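Local coordinates for protein alpha-L-rhamnosidase (PDB 6GSZ) that probably removes terminal non-reducing alpha-L-rhamnose residues from alpha-L-rhamnosides by hydrolysis, as a calcium-binding, glycosylated fungal glycosidase, at residues Glu550-Ala555 / Thr618-Gly623. Sequence-based numbering, arbitrary orientation. Where two conformers were deposited one is given.
Sequences EQYGGA and TSLSKG
A Schellman motif closes helix 598-619, and the turn it makes brings Leu620 and Lys622 against Tyr552, which projects from helix 545-562. Ser621, at positive phi, is the C-prime residue of the motif, with the backbone hydrogen bonds Ser621 N to Thr618 O (3.1 Å) and Lys622 N to Ser617 O. Lys622 is then the N-cap residue of helix 623-644, so the contact sits at the corner between two successive helices of the six-hairpin glycosidase domain, an alpha-helical fold, facing helix 545-562.

The Tyr552 ring stands out from its helix toward the turn, chi1 -174° setting CG opposite the backbone N. The lysine runs across one ring face in the opposite direction to the tyrosine side chain. Lys622 CD lies 3.4 Å from Tyr552 CE2, near the hydroxyl end, and the next methylene, Lys622 CE, makes a CH-pi contact 3.8 Å from the centre of the Tyr552 ring and 21° off its normal. A bend about the CD-CE bond (chi4 -67°) turns NZ off the line of the chain, to a salt bridge with Glu549, on the same helix as the tyrosine. Leu620 contributes one branch: its CD1 approaches the base of the ring obliquely, 3.7 Å from Tyr552 CD1 and 3.9 Å from Tyr552 CB.

Each residue type suits its place. Leucine offers a compact methyl to the ring's root, lysine has methylenes long enough to span the face before its ammonium meets Glu549, and tyrosine combines a buried aromatic surface with a hydroxyl that hydrogen-bonds Ser617 near the helix end. Directly between the segments the contact is van der Waals and CH-pi in character; the polar bonds at the ends of Tyr552 and Lys622 help fix the ring and the aliphatic chain in their overlap, joining the turn to helix 545-562.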
ATOM      1  N   GLU A 550       9.864  16.354   5.708  1.00 11.11           N
ATOM      2  CA  GLU A 550      10.883  15.273   5.629  1.00 11.44           C
ATOM      3  C   GLU A 550      11.062  14.783   4.194  1.00 11.38           C
ATOM      4  O   GLU A 550      12.163  14.299   3.849  1.00 12.53           O
ATOM      5  CB  GLU A 550      10.556  14.192   6.648  1.00 14.69           C
ATOM      6  CG  GLU A 550       9.599  13.131   6.235  1.00 16.75           C
ATOM      7  CD  GLU A 550       9.028  12.302   7.382  1.00 18.71           C
ATOM      8  OE1 GLU A 550       8.980  12.847   8.533  1.00 19.42           O
ATOM      9  OE2 GLU A 550       8.585  11.157   7.112  1.00 14.46           O
ATOM     10  N   GLN A 551      10.019  14.898   3.372  1.00  9.39           N
ATOM     11  CA  GLN A 551      10.034  14.439   1.980  1.00 10.26           C
ATOM     12  C   GLN A 551      10.561  15.512   1.007  1.00 10.44           C
ATOM     13  O   GLN A 551      10.760  15.240  -0.185  1.00 11.69           O
ATOM     14  CB  GLN A 551       8.656  13.907   1.602  1.00 10.24           C
ATOM     15  CG  GLN A 551       8.338  12.629   2.362  1.00  9.78           C
ATOM     16  CD  GLN A 551       6.879  12.248   2.412  1.00 11.27           C
ATOM     17  OE1 GLN A 551       6.046  12.809   1.696  1.00 12.12           O
ATOM     18  NE2 GLN A 551       6.549  11.264   3.243  1.00 11.23           N
ATOM     19  N   TYR A 552      10.754  16.735   1.507  1.00 11.32           N
ATOM     20  CA  TYR A 552      11.147  17.826   0.666  1.00 10.80           C
ATOM     21  C   TYR A 552      12.513  17.645   0.023  1.00  9.70           C
ATOM     22  O   TYR A 552      12.657  17.895  -1.198  1.00 12.13           O
ATOM     23  CB  TYR A 552      11.117  19.153   1.427  1.00 11.67           C
ATOM     24  CG  TYR A 552      11.374  20.349   0.554  1.00 11.95           C
ATOM     25  CD1 TYR A 552      10.417  20.790  -0.340  1.00 13.03           C
ATOM     26  CD2 TYR A 552      12.581  21.023   0.585  1.00 13.23           C
ATOM     27  CE1 TYR A 552      10.608  21.923  -1.109  1.00 13.22           C
ATOM     28  CE2 TYR A 552      12.802  22.152  -0.202  1.00 15.06           C
ATOM     29  CZ  TYR A 552      11.823  22.584  -1.073  1.00 13.89           C
ATOM     30  OH  TYR A 552      12.012  23.711  -1.838  1.00 13.99           O
ATOM     31  N   GLY A 553      13.483  17.168   0.815  1.00 12.04           N
ATOM     32  CA  GLY A 553      14.840  17.084   0.268  1.00 11.84           C
ATOM     33  C   GLY A 553      14.935  16.136  -0.921  1.00 11.15           C
ATOM     34  O   GLY A 553      15.590  16.430  -1.928  1.00 12.29           O
ATOM     35  N   GLY A 554      14.187  15.036  -0.867  1.00 10.33           N
ATOM     36  CA  GLY A 554      14.158  14.121  -2.004  1.00 10.98           C
ATOM     37  C   GLY A 554      13.625  14.779  -3.265  1.00 10.54           C
ATOM     38  O   GLY A 554      14.162  14.631  -4.377  1.00 11.35           O
ATOM     39  N   ALA A 555      12.497  15.489  -3.106  1.00 10.69           N
ATOM     40  CA  ALA A 555      11.864  16.177  -4.228  1.00 10.59           C
ATOM     41  C   ALA A 555      12.780  17.256  -4.828  1.00 10.07           C
ATOM     42  O   ALA A 555      12.964  17.311  -6.035  1.00 11.60           O
ATOM     43  CB  ALA A 555      10.528  16.755  -3.759  1.00 11.68           C
ATOM     44  N   THR A 618       5.978  26.591  -1.443  1.00 13.21           N
ATOM     45  CA  THR A 618       5.061  27.577  -0.882  1.00 14.07           C
ATOM     46  C   THR A 618       4.384  27.055   0.393  1.00 14.10           C
ATOM     47  O   THR A 618       4.317  27.749   1.404  1.00 14.39           O
ATOM     48  CB  THR A 618       4.052  27.963  -1.953  1.00 15.95           C
ATOM     49  OG1 THR A 618       4.754  28.558  -3.037  1.00 16.78           O
ATOM     50  CG2 THR A 618       3.027  28.933  -1.421  1.00 17.25           C
ATOM     51  N   SER A 619       3.935  25.802   0.370  1.00 13.68           N
ATOM     52  CA  SER A 619       3.274  25.183   1.528  1.00 13.07           C
ATOM     53  C   SER A 619       4.204  25.213   2.747  1.00 14.08           C
ATOM     54  O   SER A 619       3.739  25.337   3.900  1.00 17.67           O
ATOM     55  CB  SER A 619       2.812  23.765   1.229  1.00 16.22           C
ATOM     56  OG  SER A 619       1.811  23.739   0.219  1.00 18.00           O
ATOM     57  N   LEU A 620       5.507  25.014   2.487  1.00 13.55           N
ATOM     58  CA  LEU A 620       6.522  24.942   3.546  1.00 13.09           C
ATOM     59  C   LEU A 620       7.198  26.275   3.854  1.00 13.61           C
ATOM     60  O   LEU A 620       8.090  26.332   4.648  1.00 14.11           O
ATOM     61  CB  LEU A 620       7.597  23.936   3.130  1.00 13.47           C
ATOM     62  CG  LEU A 620       7.157  22.478   3.061  1.00 14.65           C
ATOM     63  CD1 LEU A 620       8.300  21.597   2.570  1.00 16.85           C
ATOM     64  CD2 LEU A 620       6.598  21.957   4.386  1.00 16.99           C
ATOM     65  N   SER A 621       6.684  27.373   3.294  1.00 13.83           N
ATOM     66  CA  SER A 621       7.237  28.722   3.568  0.50 15.34           C
ATOM     67  C   SER A 621       8.715  28.805   3.196  1.00 14.53           C
ATOM     68  O   SER A 621       9.512  29.472   3.848  1.00 16.77           O
ATOM     69  CB  SER A 621       7.033  29.150   5.004  0.50 14.30           C
ATOM     70  OG  SER A 621       5.861  29.876   5.077  0.50 12.94           O
ATOM     71  N   LYS A 622       9.074  28.177   2.077  1.00 14.54           N
ATOM     72  CA  LYS A 622      10.400  28.284   1.512  1.00 14.39           C
ATOM     73  C   LYS A 622      10.311  29.230   0.299  1.00 14.02           C
ATOM     74  O   LYS A 622      10.124  28.822  -0.842  1.00 15.79           O
ATOM     75  CB  LYS A 622      10.914  26.897   1.135  1.00 15.20           C
ATOM     76  CG  LYS A 622      11.091  25.949   2.303  1.00 17.14           C
ATOM     77  CD  LYS A 622      11.619  24.620   1.880  1.00 18.14           C
ATOM     78  CE  LYS A 622      11.543  23.534   2.934  1.00 17.12           C
ATOM     79  NZ  LYS A 622      12.429  23.805   4.061  1.00 24.79           N
ATOM     80  N   GLY A 623      10.406  30.544   0.570  1.00 13.75           N
ATOM     81  CA  GLY A 623      10.113  31.565  -0.417  1.00 13.95           C
ATOM     82  C   GLY A 623      11.102  31.606  -1.567  1.00 12.93           C
ATOM     83  O   GLY A 623      10.704  31.770  -2.720  1.00 13.62           O
TER